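Local atomic coordinates of enoyl-CoA hydratase (Mycolicibacterium smegmatis, PDB entry 7MCM), a protein that probably catalyses the reversible hydration of enoyl-CoA thioesters to (3S)-3-hydroxyacyl-CoA in fatty acid metabolism, as a crotonase-type enoyl-CoA hydratase. Residues R97-L102 with A125-L130; E106-A111 with M218-L223; A137-S142 with W185-E190. All coordinates share one frame; numbering follows the deposited sequence.

Contact 1: R97-L102 with A125-L130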
ATOM      1  N   ARG B  97     -15.541  -5.970  16.646  1.00 38.77           N
ATOM      2  CA  ARG B  97     -14.907  -7.193  17.124  1.00 43.47           C
ATOM      3  C   ARG B  97     -15.219  -8.373  16.209  1.00 40.45           C
ATOM      4  O   ARG B  97     -14.368  -9.245  16.009  1.00 38.01           O
ATOM      5  CB  ARG B  97     -15.347  -7.482  18.558  1.00 48.85           C
ATOM      6  CG  ARG B  97     -14.706  -6.573  19.587  1.00 48.18           C
ATOM      7  CD  ARG B  97     -15.285  -6.805  20.975  1.00 52.18           C
ATOM      8  NE  ARG B  97     -15.119  -8.181  21.423  1.00 51.22           N
ATOM      9  CZ  ARG B  97     -15.718  -8.686  22.493  1.00 56.89           C
ATOM     10  NH1 ARG B  97     -16.525  -7.949  23.242  1.00 57.38           N
ATOM     11  NH2 ARG B  97     -15.492  -9.954  22.829  1.00 53.23           N
ATOM     12  N   VAL B  98     -16.447  -8.443  15.680  1.00 42.81           N
ATOM     13  CA  VAL B  98     -16.806  -9.542  14.776  1.00 43.37           C
ATOM     14  C   VAL B  98     -15.969  -9.542  13.499  1.00 41.34           C
ATOM     15  O   VAL B  98     -15.414 -10.601  13.152  1.00 39.62           O
ATOM     16  CB  VAL B  98     -18.320  -9.512  14.488  1.00 43.56           C
ATOM     17  CG1 VAL B  98     -18.645 -10.315  13.227  1.00 41.48           C
ATOM     18  CG2 VAL B  98     -19.084 -10.038  15.670  1.00 40.79           C
ATOM     19  N   PRO B  99     -15.827  -8.428  12.762  1.00 41.60           N
ATOM     20  CA  PRO B  99     -14.924  -8.447  11.601  1.00 38.27           C
ATOM     21  C   PRO B  99     -13.509  -8.846  11.962  1.00 37.36           C
ATOM     22  O   PRO B  99     -12.872  -9.615  11.231  1.00 38.62           O
ATOM     23  CB  PRO B  99     -14.973  -7.000  11.094  1.00 47.09           C
ATOM     24  CG  PRO B  99     -16.196  -6.436  11.654  1.00 40.70           C
ATOM     25  CD  PRO B  99     -16.489  -7.120  12.917  1.00 46.72           C
ATOM     26  N   ARG B 100     -13.000  -8.350  13.089  1.00 38.38           N
ATOM     27  CA  ARG B 100     -11.638  -8.677  13.480  1.00 38.99           C
ATOM     28  C   ARG B 100     -11.520 -10.147  13.847  1.00 40.35           C
ATOM     29  O   ARG B 100     -10.472 -10.759  13.610  1.00 40.80           O
ATOM     30  CB  ARG B 100     -11.199  -7.793  14.647  1.00 39.64           C
ATOM     31  CG  ARG B 100     -11.110  -6.312  14.282  1.00 41.55           C
ATOM     32  CD  ARG B 100     -10.390  -5.507  15.340  1.00 48.69           C
ATOM     33  NE  ARG B 100     -10.406  -4.084  15.024  1.00 55.79           N
ATOM     34  CZ  ARG B 100      -9.581  -3.497  14.167  1.00 57.77           C
ATOM     35  NH1 ARG B 100      -8.659  -4.188  13.511  1.00 47.96           N
ATOM     36  NH2 ARG B 100      -9.700  -2.189  13.943  1.00 52.64           N
ATOM     37  N   ALA B 101     -12.576 -10.731  14.419  1.00 37.48           N
ATOM     38  CA  ALA B 101     -12.551 -12.163  14.715  1.00 42.71           C
ATOM     39  C   ALA B 101     -12.455 -12.986  13.432  1.00 45.22           C
ATOM     40  O   ALA B 101     -11.645 -13.920  13.333  1.00 40.44           O
ATOM     41  CB  ALA B 101     -13.783 -12.554  15.533  1.00 40.85           C
ATOM     42  N   LEU B 102     -13.256 -12.635  12.422  1.00 40.18           N
ATOM     43  CA  LEU B 102     -13.203 -13.371  11.164  1.00 40.85           C
ATOM     44  C   LEU B 102     -11.852 -13.200  10.494  1.00 41.49           C
ATOM     45  O   LEU B 102     -11.379 -14.112   9.806  1.00 45.22           O
ATOM     46  CB  LEU B 102     -14.332 -12.903  10.249  1.00 44.72           C
ATOM     47  CG  LEU B 102     -15.608 -13.721  10.396  1.00 42.67           C
ATOM     48  CD1 LEU B 102     -16.652 -13.185   9.455  1.00 34.14           C
ATOM     49  CD2 LEU B 102     -15.329 -15.206  10.137  1.00 32.72           C
ATOM     50  N   ALA B 125     -22.395 -11.766   6.538  1.00 26.36           N
ATOM     51  CA  ALA B 125     -22.384 -12.733   5.442  1.00 27.75           C
ATOM     52  C   ALA B 125     -21.301 -12.397   4.432  1.00 27.54           C
ATOM     53  O   ALA B 125     -20.560 -13.279   3.974  1.00 27.28           O
ATOM     54  CB  ALA B 125     -23.743 -12.766   4.755  1.00 32.58           C
ATOM     55  N   VAL B 126     -21.156 -11.109   4.122  1.00 28.70           N
ATOM     56  CA  VAL B 126     -20.181 -10.648   3.149  1.00 27.99           C
ATOM     57  C   VAL B 126     -18.749 -10.815   3.649  1.00 30.26           C
ATOM     58  O   VAL B 126     -17.815 -10.910   2.848  1.00 32.38           O
ATOM     59  CB  VAL B 126     -20.543  -9.184   2.822  1.00 34.53           C
ATOM     60  CG1 VAL B 126     -19.587  -8.608   1.898  1.00 29.30           C
ATOM     61  CG2 VAL B 126     -21.947  -9.125   2.217  1.00 37.73           C
ATOM     62  N   MET B 127     -18.545 -10.851   4.962  1.00 27.34           N
ATOM     63  CA  MET B 127     -17.212 -11.081   5.515  1.00 28.90           C
ATOM     64  C   MET B 127     -16.791 -12.545   5.474  1.00 32.45           C
ATOM     65  O   MET B 127     -15.614 -12.843   5.717  1.00 28.21           O
ATOM     66  CB  MET B 127     -17.161 -10.616   6.971  1.00 27.69           C
ATOM     67  CG  MET B 127     -17.249  -9.131   7.173  1.00 35.67           C
ATOM     68  SD  MET B 127     -17.568  -8.803   8.928  1.00 41.20           S
ATOM     69  CE  MET B 127     -18.078  -7.090   8.784  1.00 43.99           C
ATOM     70  N   CYS B 128     -17.734 -13.462   5.253  1.00 28.97           N
ATOM     71  CA  CYS B 128     -17.423 -14.880   5.133  1.00 29.61           C
ATOM     72  C   CYS B 128     -16.760 -15.169   3.787  1.00 28.55           C
ATOM     73  O   CYS B 128     -16.784 -14.348   2.865  1.00 30.44           O
ATOM     74  CB  CYS B 128     -18.697 -15.703   5.317  1.00 25.57           C
ATOM     75  SG  CYS B 128     -19.394 -15.568   7.005  1.00 30.09           S
ATOM     76  N   ASP B 129     -16.133 -16.351   3.681  1.00 28.99           N
ATOM     77  CA  ASP B 129     -15.339 -16.651   2.488  1.00 29.85           C
ATOM     78  C   ASP B 129     -16.212 -16.988   1.289  1.00 32.41           C
ATOM     79  O   ASP B 129     -15.885 -16.617   0.154  1.00 32.51           O
ATOM     80  CB  ASP B 129     -14.359 -17.793   2.770  1.00 33.05           C
ATOM     81  CG  ASP B 129     -13.391 -17.459   3.896  1.00 34.80           C
ATOM     82  OD1 ASP B 129     -12.682 -16.440   3.785  1.00 41.56           O
ATOM     83  OD2 ASP B 129     -13.361 -18.188   4.903  1.00 34.36           O
ATOM     84  N   LEU B 130     -17.306 -17.696   1.521  1.00 31.42           N
ATOM     85  CA  LEU B 130     -18.220 -18.172   0.490  1.00 34.91           C
ATOM     86  C   LEU B 130     -19.627 -17.932   0.991  1.00 32.32           C
ATOM     87  O   LEU B 130     -19.879 -18.081   2.186  1.00 28.33           O
ATOM     88  CB  LEU B 130     -18.049 -19.681   0.207  1.00 34.97           C
ATOM     89  CG  LEU B 130     -16.734 -20.137  -0.405  1.00 40.97           C
ATOM     90  CD1 LEU B 130     -16.685 -21.633  -0.539  1.00 41.26           C
ATOM     91  CD2 LEU B 130     -16.657 -19.500  -1.766  1.00 47.79           C
TER
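Met127 reaches out from helix 120-127 and lies against Pro99 and Leu102, one turn apart on helix 97-104. Its CB already makes contact, 3.6 Å from Leu102 CD1, where the two side chains run at about a right angle to each other. The carbonyl O of Met127 is near the same methyl, at 3.9 Å. From there CG is set beside the backbone N, opposite the carbonyl carbon (chi1 -69°), and the rest of the chain is stretched out, which carries the thioether away from the leucine and onto the proline. SD comes to 3.8 Å from Pro99 CB, and the terminal CE presses on the outer part of the pyrrolidine ring, 3.5 Å from Pro99 CG, a little closer than usual for two carbons. A slim, unbranched methionine suits this task, because it can span the gap between two helices while remaining wholly apolar. Proline suits the first turn of helix 97-104, where a backbone N-H would have no carbonyl of the preceding turn to bond, and its rigid ring gives the methionine a firm surface. Leu102 has a second, looser neighbour in Cys128, with CD1 4.4 Å from SG. No hydrogen bond crosses the interface, and all four touching residues are buried. Around them, Phe157 of helix 154-162 also packs on Met127, while Phe39 of helix 33-48 lies on Leu102. Cys128, the residue after Met127, rests on Val109 and Ala111, and Leu102 on Val109, so the two helices meet against strand 109-113, an inner strand of the central sheet of the crotonase fold.

Contact 2: E106-A111 with M218-L223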
ATOM      1  N   GLU B 106      -8.744 -18.935  11.145  1.00 36.64           N
ATOM      2  CA  GLU B 106      -7.882 -19.669  10.229  1.00 34.96           C
ATOM      3  C   GLU B 106      -8.636 -20.650   9.348  1.00 33.46           C
ATOM      4  O   GLU B 106      -8.058 -21.149   8.378  1.00 38.60           O
ATOM      5  CB  GLU B 106      -6.812 -20.436  10.996  1.00 40.31           C
ATOM      6  CG  GLU B 106      -6.022 -19.589  11.941  1.00 43.11           C
ATOM      7  CD  GLU B 106      -5.017 -20.413  12.708  1.00 52.75           C
ATOM      8  OE1 GLU B 106      -4.825 -21.604  12.357  1.00 53.60           O
ATOM      9  OE2 GLU B 106      -4.421 -19.868  13.664  1.00 61.36           O
ATOM     10  N   VAL B 107      -9.881 -20.974   9.672  1.00 31.92           N
ATOM     11  CA  VAL B 107     -10.591 -21.962   8.867  1.00 32.85           C
ATOM     12  C   VAL B 107     -11.548 -21.231   7.934  1.00 35.86           C
ATOM     13  O   VAL B 107     -12.057 -20.153   8.283  1.00 31.20           O
ATOM     14  CB  VAL B 107     -11.312 -23.007   9.744  1.00 38.58           C
ATOM     15  CG1 VAL B 107     -10.403 -23.481  10.889  1.00 41.86           C
ATOM     16  CG2 VAL B 107     -12.597 -22.482  10.276  1.00 36.81           C
ATOM     17  N   PRO B 108     -11.789 -21.768   6.734  1.00 32.83           N
ATOM     18  CA  PRO B 108     -12.790 -21.181   5.836  1.00 35.57           C
ATOM     19  C   PRO B 108     -14.172 -21.169   6.474  1.00 33.49           C
ATOM     20  O   PRO B 108     -14.551 -22.099   7.192  1.00 31.41           O
ATOM     21  CB  PRO B 108     -12.760 -22.101   4.611  1.00 34.47           C
ATOM     22  CG  PRO B 108     -11.538 -22.937   4.743  1.00 35.76           C
ATOM     23  CD  PRO B 108     -11.075 -22.910   6.148  1.00 30.44           C
ATOM     24  N   VAL B 109     -14.930 -20.108   6.185  1.00 30.39           N
ATOM     25  CA  VAL B 109     -16.283 -19.917   6.701  1.00 27.23           C
ATOM     26  C   VAL B 109     -17.249 -19.796   5.529  1.00 27.89           C
ATOM     27  O   VAL B 109     -17.108 -18.900   4.687  1.00 30.69           O
ATOM     28  CB  VAL B 109     -16.387 -18.678   7.608  1.00 28.92           C
ATOM     29  CG1 VAL B 109     -17.802 -18.551   8.129  1.00 24.09           C
ATOM     30  CG2 VAL B 109     -15.414 -18.780   8.791  1.00 26.75           C
ATOM     31  N   ILE B 110     -18.254 -20.662   5.501  1.00 26.87           N
ATOM     32  CA  ILE B 110     -19.322 -20.614   4.507  1.00 29.56           C
ATOM     33  C   ILE B 110     -20.551 -19.983   5.160  1.00 30.75           C
ATOM     34  O   ILE B 110     -21.054 -20.497   6.164  1.00 27.32           O
ATOM     35  CB  ILE B 110     -19.640 -22.023   3.980  1.00 27.81           C
ATOM     36  CG1 ILE B 110     -18.459 -22.580   3.183  1.00 31.89           C
ATOM     37  CG2 ILE B 110     -20.910 -22.037   3.123  1.00 31.16           C
ATOM     38  CD1 ILE B 110     -18.488 -24.121   3.153  1.00 31.47           C
ATOM     39  N   ALA B 111     -21.039 -18.863   4.610  1.00 25.51           N
ATOM     40  CA  ALA B 111     -22.304 -18.289   5.080  1.00 29.37           C
ATOM     41  C   ALA B 111     -23.457 -18.994   4.375  1.00 29.69           C
ATOM     42  O   ALA B 111     -23.567 -18.933   3.145  1.00 30.05           O
ATOM     43  CB  ALA B 111     -22.366 -16.782   4.796  1.00 25.79           C
ATOM     44  N   MET B 218      -3.373 -23.273   5.543  1.00 30.02           N
ATOM     45  CA  MET B 218      -2.305 -22.516   4.902  1.00 30.50           C
ATOM     46  C   MET B 218      -2.815 -21.821   3.647  1.00 31.82           C
ATOM     47  O   MET B 218      -2.448 -20.674   3.374  1.00 29.42           O
ATOM     48  CB  MET B 218      -1.139 -23.440   4.562  1.00 33.63           C
ATOM     49  CG  MET B 218      -0.263 -23.794   5.758  1.00 42.34           C
ATOM     50  SD  MET B 218       1.334 -24.553   5.343  1.00 64.04           S
ATOM     51  CE  MET B 218       0.881 -25.883   4.208  1.00 58.74           C
ATOM     52  N   ALA B 219      -3.640 -22.513   2.861  1.00 28.48           N
ATOM     53  CA  ALA B 219      -4.209 -21.901   1.662  1.00 29.22           C
ATOM     54  C   ALA B 219      -5.075 -20.694   2.009  1.00 31.25           C
ATOM     55  O   ALA B 219      -5.022 -19.670   1.319  1.00 32.24           O
ATOM     56  CB  ALA B 219      -5.027 -22.923   0.877  1.00 25.05           C
ATOM     57  N   LYS B 220      -5.901 -20.798   3.052  1.00 31.27           N
ATOM     58  CA  LYS B 220      -6.717 -19.647   3.436  1.00 30.98           C
ATOM     59  C   LYS B 220      -5.839 -18.486   3.886  1.00 34.08           C
ATOM     60  O   LYS B 220      -6.119 -17.329   3.565  1.00 36.38           O
ATOM     61  CB  LYS B 220      -7.706 -20.002   4.539  1.00 27.70           C
ATOM     62  CG  LYS B 220      -8.311 -18.713   5.098  1.00 35.89           C
ATOM     63  CD  LYS B 220      -9.577 -18.898   5.828  1.00 31.75           C
ATOM     64  CE  LYS B 220     -10.124 -17.537   6.259  1.00 33.33           C
ATOM     65  NZ  LYS B 220     -11.350 -17.736   7.057  1.00 36.91           N
ATOM     66  N   ARG B 221      -4.780 -18.781   4.646  1.00 36.92           N
ATOM     67  CA  ARG B 221      -3.838 -17.744   5.057  1.00 35.93           C
ATOM     68  C   ARG B 221      -3.203 -17.075   3.847  1.00 36.15           C
ATOM     69  O   ARG B 221      -3.005 -15.857   3.833  1.00 32.86           O
ATOM     70  CB  ARG B 221      -2.766 -18.347   5.965  1.00 38.71           C
ATOM     71  CG  ARG B 221      -1.695 -17.367   6.440  1.00 41.78           C
ATOM     72  CD  ARG B 221      -2.274 -16.175   7.223  1.00 55.04           C
ATOM     73  NE  ARG B 221      -2.281 -14.964   6.407  1.00 55.27           N
ATOM     74  CZ  ARG B 221      -2.118 -13.733   6.875  1.00 58.89           C
ATOM     75  NH1 ARG B 221      -1.955 -13.499   8.168  1.00 63.83           N
ATOM     76  NH2 ARG B 221      -2.103 -12.710   6.023  1.00 59.83           N
ATOM     77  N   LEU B 222      -2.863 -17.864   2.826  1.00 33.05           N
ATOM     78  CA  LEU B 222      -2.343 -17.295   1.589  1.00 33.69           C
ATOM     79  C   LEU B 222      -3.396 -16.458   0.879  1.00 33.19           C
ATOM     80  O   LEU B 222      -3.095 -15.368   0.384  1.00 32.26           O
ATOM     81  CB  LEU B 222      -1.859 -18.414   0.676  1.00 33.82           C
ATOM     82  CG  LEU B 222      -0.360 -18.598   0.612  1.00 35.26           C
ATOM     83  CD1 LEU B 222      -0.013 -19.589  -0.502  1.00 37.03           C
ATOM     84  CD2 LEU B 222       0.350 -17.278   0.424  1.00 34.92           C
ATOM     85  N   LEU B 223      -4.637 -16.954   0.807  1.00 34.44           N
ATOM     86  CA  LEU B 223      -5.701 -16.171   0.174  1.00 34.89           C
ATOM     87  C   LEU B 223      -5.941 -14.854   0.905  1.00 37.40           C
ATOM     88  O   LEU B 223      -6.192 -13.824   0.266  1.00 40.08           O
ATOM     89  CB  LEU B 223      -6.995 -16.975   0.106  1.00 32.88           C
ATOM     90  CG  LEU B 223      -7.016 -18.052  -0.980  1.00 35.62           C
ATOM     91  CD1 LEU B 223      -8.094 -19.066  -0.666  1.00 31.58           C
ATOM     92  CD2 LEU B 223      -7.244 -17.408  -2.326  1.00 36.87           C
TER
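With chi1 at 168°, CG of Lys220 points opposite its backbone N, and every later torsion is close to 180°, so the fully extended chain leaves helix 213-226 and runs along the backbone of Glu106, Val107 and Pro108. Its methylenes pack against peptide groups on the way: CD is 3.7 Å from Glu106 O and 4.3 Å from Pro108 CD. The ammonium group then donates a 2.8 Å hydrogen bond from NZ to Val107 O, arriving 53° out of the carbonyl plane with a C=O...N angle of 121°. Here the chain enters strand 109-113, an inner strand of the central sheet in the crotonase fold, so the lysine ties a helix near the C-terminal end to the beginning of a core strand. A long cation suits this buried place: its methylenes cross peptide and apolar surface, and NZ finds two more acceptors, Cys105 O and the carboxylate of Asp129. The negative charge of Asp129 would probably favour the charged form of the lysine. Pro108 offers a compact apolar ring, on which Leu172 of a second subunit packs, as on Ala219. Exposed Glu106 starts off away from the helix, yet its carboxylate pairs with Arg217 there.

Contact 3: A137-S142 with W185-E190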
ATOM      1  N   ALA B 137     -33.953 -15.868   1.191  1.00 36.60           N
ATOM      2  CA  ALA B 137     -32.982 -14.925   1.715  1.00 38.34           C
ATOM      3  C   ALA B 137     -33.030 -13.609   0.946  1.00 34.82           C
ATOM      4  O   ALA B 137     -33.436 -13.547  -0.220  1.00 36.30           O
ATOM      5  CB  ALA B 137     -31.571 -15.502   1.637  1.00 33.82           C
ATOM      6  N   PHE B 138     -32.590 -12.547   1.615  1.00 31.61           N
ATOM      7  CA  PHE B 138     -32.325 -11.281   0.954  1.00 28.52           C
ATOM      8  C   PHE B 138     -31.298 -10.516   1.770  1.00 31.92           C
ATOM      9  O   PHE B 138     -31.047 -10.820   2.940  1.00 32.59           O
ATOM     10  CB  PHE B 138     -33.597 -10.452   0.739  1.00 31.22           C
ATOM     11  CG  PHE B 138     -34.268 -10.009   1.997  1.00 35.99           C
ATOM     12  CD1 PHE B 138     -33.911  -8.810   2.600  1.00 37.16           C
ATOM     13  CD2 PHE B 138     -35.275 -10.770   2.563  1.00 43.31           C
ATOM     14  CE1 PHE B 138     -34.538  -8.384   3.756  1.00 38.32           C
ATOM     15  CE2 PHE B 138     -35.921 -10.351   3.723  1.00 46.87           C
ATOM     16  CZ  PHE B 138     -35.553  -9.151   4.316  1.00 42.79           C
ATOM     17  N   PHE B 139     -30.683  -9.530   1.120  1.00 27.01           N
ATOM     18  CA  PHE B 139     -29.607  -8.741   1.693  1.00 27.93           C
ATOM     19  C   PHE B 139     -29.984  -7.267   1.645  1.00 33.70           C
ATOM     20  O   PHE B 139     -30.640  -6.811   0.703  1.00 29.11           O
ATOM     21  CB  PHE B 139     -28.286  -8.961   0.935  1.00 26.01           C
ATOM     22  CG  PHE B 139     -27.840 -10.394   0.897  1.00 26.30           C
ATOM     23  CD1 PHE B 139     -28.427 -11.291   0.013  1.00 29.39           C
ATOM     24  CD2 PHE B 139     -26.842 -10.849   1.748  1.00 29.59           C
ATOM     25  CE1 PHE B 139     -28.029 -12.630  -0.017  1.00 28.85           C
ATOM     26  CE2 PHE B 139     -26.434 -12.174   1.715  1.00 32.51           C
ATOM     27  CZ  PHE B 139     -27.030 -13.065   0.827  1.00 29.03           C
ATOM     28  N   ALA B 140     -29.591  -6.528   2.673  1.00 29.60           N
ATOM     29  CA  ALA B 140     -29.829  -5.090   2.684  1.00 29.82           C
ATOM     30  C   ALA B 140     -28.720  -4.426   3.476  1.00 30.27           C
ATOM     31  O   ALA B 140     -28.557  -4.691   4.674  1.00 28.18           O
ATOM     32  CB  ALA B 140     -31.201  -4.737   3.272  1.00 31.46           C
ATOM     33  N   GLU B 141     -27.951  -3.593   2.786  1.00 26.04           N
ATOM     34  CA  GLU B 141     -27.007  -2.665   3.400  1.00 28.83           C
ATOM     35  C   GLU B 141     -27.808  -1.438   3.836  1.00 32.48           C
ATOM     36  O   GLU B 141     -27.726  -0.357   3.254  1.00 31.75           O
ATOM     37  CB  GLU B 141     -25.908  -2.312   2.398  1.00 30.75           C
ATOM     38  CG  GLU B 141     -24.667  -1.667   2.979  1.00 34.21           C
ATOM     39  CD  GLU B 141     -23.783  -2.679   3.714  1.00 37.90           C
ATOM     40  OE1 GLU B 141     -24.297  -3.353   4.618  1.00 38.99           O
ATOM     41  OE2 GLU B 141     -22.574  -2.764   3.412  1.00 44.49           O
ATOM     42  N   SER B 142     -28.625  -1.638   4.876  1.00 31.96           N
ATOM     43  CA  SER B 142     -29.735  -0.732   5.180  1.00 31.75           C
ATOM     44  C   SER B 142     -29.322   0.540   5.910  1.00 30.92           C
ATOM     45  O   SER B 142     -30.170   1.425   6.087  1.00 30.14           O
ATOM     46  CB  SER B 142     -30.774  -1.464   6.027  1.00 32.05           C
ATOM     47  OG  SER B 142     -30.184  -1.936   7.228  1.00 33.85           O
ATOM     48  N   TRP B 185     -25.514 -11.106  -9.251  1.00 32.28           N
ATOM     49  CA  TRP B 185     -24.409 -10.196  -8.984  1.00 33.37           C
ATOM     50  C   TRP B 185     -23.176 -10.895  -8.427  1.00 32.72           C
ATOM     51  O   TRP B 185     -22.119 -10.262  -8.322  1.00 35.60           O
ATOM     52  CB  TRP B 185     -24.834  -9.097  -8.001  1.00 30.54           C
ATOM     53  CG  TRP B 185     -25.901  -8.174  -8.507  1.00 31.53           C
ATOM     54  CD1 TRP B 185     -26.474  -8.168  -9.753  1.00 32.27           C
ATOM     55  CD2 TRP B 185     -26.519  -7.100  -7.772  1.00 30.61           C
ATOM     56  NE1 TRP B 185     -27.408  -7.154  -9.837  1.00 32.85           N
ATOM     57  CE2 TRP B 185     -27.455  -6.489  -8.633  1.00 33.38           C
ATOM     58  CE3 TRP B 185     -26.367  -6.597  -6.467  1.00 29.80           C
ATOM     59  CZ2 TRP B 185     -28.243  -5.404  -8.231  1.00 34.31           C
ATOM     60  CZ3 TRP B 185     -27.145  -5.519  -6.070  1.00 27.09           C
ATOM     61  CH2 TRP B 185     -28.079  -4.939  -6.946  1.00 29.95           C
ATOM     62  N   GLY B 186     -23.257 -12.184  -8.123  1.00 39.74           N
ATOM     63  CA  GLY B 186     -22.129 -12.837  -7.492  1.00 37.86           C
ATOM     64  C   GLY B 186     -22.041 -12.612  -6.000  1.00 32.90           C
ATOM     65  O   GLY B 186     -21.021 -12.960  -5.392  1.00 36.35           O
ATOM     66  N   LEU B 187     -23.062 -12.007  -5.393  1.00 31.16           N
ATOM     67  CA  LEU B 187     -23.080 -11.894  -3.938  1.00 32.26           C
ATOM     68  C   LEU B 187     -23.131 -13.276  -3.287  1.00 33.83           C
ATOM     69  O   LEU B 187     -22.510 -13.493  -2.240  1.00 32.31           O
ATOM     70  CB  LEU B 187     -24.259 -11.028  -3.504  1.00 29.49           C
ATOM     71  CG  LEU B 187     -24.457 -10.650  -2.032  1.00 31.62           C
ATOM     72  CD1 LEU B 187     -23.140 -10.218  -1.401  1.00 31.73           C
ATOM     73  CD2 LEU B 187     -25.487  -9.525  -1.924  1.00 32.48           C
ATOM     74  N   VAL B 188     -23.829 -14.231  -3.915  1.00 35.99           N
ATOM     75  CA  VAL B 188     -23.844 -15.627  -3.496  1.00 29.53           C
ATOM     76  C   VAL B 188     -23.506 -16.505  -4.699  1.00 35.40           C
ATOM     77  O   VAL B 188     -23.676 -16.113  -5.858  1.00 34.25           O
ATOM     78  CB  VAL B 188     -25.203 -16.062  -2.901  1.00 28.27           C
ATOM     79  CG1 VAL B 188     -25.616 -15.158  -1.752  1.00 30.93           C
ATOM     80  CG2 VAL B 188     -26.276 -16.096  -3.986  1.00 30.24           C
ATOM     81  N   ASN B 189     -23.015 -17.713  -4.402  1.00 32.58           N
ATOM     82  CA  ASN B 189     -22.592 -18.667  -5.425  1.00 37.46           C
ATOM     83  C   ASN B 189     -23.709 -19.595  -5.871  1.00 39.00           C
ATOM     84  O   ASN B 189     -23.647 -20.133  -6.981  1.00 37.02           O
ATOM     85  CB  ASN B 189     -21.433 -19.523  -4.906  1.00 39.61           C
ATOM     86  CG  ASN B 189     -20.126 -18.759  -4.810  1.00 46.04           C
ATOM     87  OD1 ASN B 189     -20.074 -17.559  -5.073  1.00 45.32           O
ATOM     88  ND2 ASN B 189     -19.055 -19.459  -4.420  1.00 50.41           N
ATOM     89  N   GLU B 190     -24.706 -19.839  -5.025  1.00 35.82           N
ATOM     90  CA  GLU B 190     -25.837 -20.648  -5.444  0.54 38.90           C
ATOM     91  C   GLU B 190     -27.033 -20.324  -4.560  1.00 38.95           C
ATOM     92  O   GLU B 190     -26.898 -19.850  -3.426  1.00 35.96           O
ATOM     93  CB  GLU B 190     -25.521 -22.156  -5.423  0.54 39.48           C
ATOM     94  CG  GLU B 190     -24.968 -22.688  -4.129  0.54 40.27           C
ATOM     95  CD  GLU B 190     -24.571 -24.169  -4.191  0.54 42.22           C
ATOM     96  OE1 GLU B 190     -25.161 -24.921  -5.000  0.54 46.44           O
ATOM     97  OE2 GLU B 190     -23.674 -24.582  -3.420  0.54 33.34           O
TER
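The ring of Phe139 rests on the branched side chains of Leu187 and Val188. Leu187 CD2 sits over one face, 4.0 Å from the ring centroid and 22° off the normal, a CH-pi contact displaced toward the CG end, where CD2 is 3.8 Å from Phe139 CG. Leucine places it there by turning CG opposite its backbone N (chi1 -175°). At the far end of the ring Val188 CG1 approaches obliquely, 3.6 Å from Phe139 CZ. A broad aromatic suits a strand that must bridge a wide gap, for the backbones stay apart: the CA atoms of Phe139 and Leu187 are 9.2 Å from each other. Cys122 and Ala125 of helix 120-127 also pack on the ring. Beyond this compact apolar patch the segment is partly exposed, at Gly186, Asn189 and Glu190, and makes no contact with 137-142. Gly186, with its positive phi, ends helix 179-185 in a Schellman motif, where a CB would press against the carbonyl O of Trp185, and so delivers Leu187 and Val188 inward. Strand 138-140 belongs to the small three-stranded sheet and the loop leads into the last strand of the larger one, the two-sheet arrangement of the crotonase fold.

How the contacts relate
All three contacts are essentially buried, but contact 1 lies nearest the middle, its centre about 5 Å from that of the chain, against about 11 and 12 Å for contacts 2 and 3. Contacts 1 and 2 meet directly: Asp129 OD2 accepts a probable hydrogen bond from Val109 N (2.8 Å), and Leu130 O another from Ala111 N. Contact 1 also touches contact 3, through Val126 on Leu187, so helix 120-127 links them, whereas contacts 2 and 3 stay apart on opposite sides of the centre. Chemistry follows place: purely apolar packing among buried residues in contacts 1 and 3, a buried polar tether in contact 2, which has one exposed touching residue, Glu106, and the most residues near the second subunit.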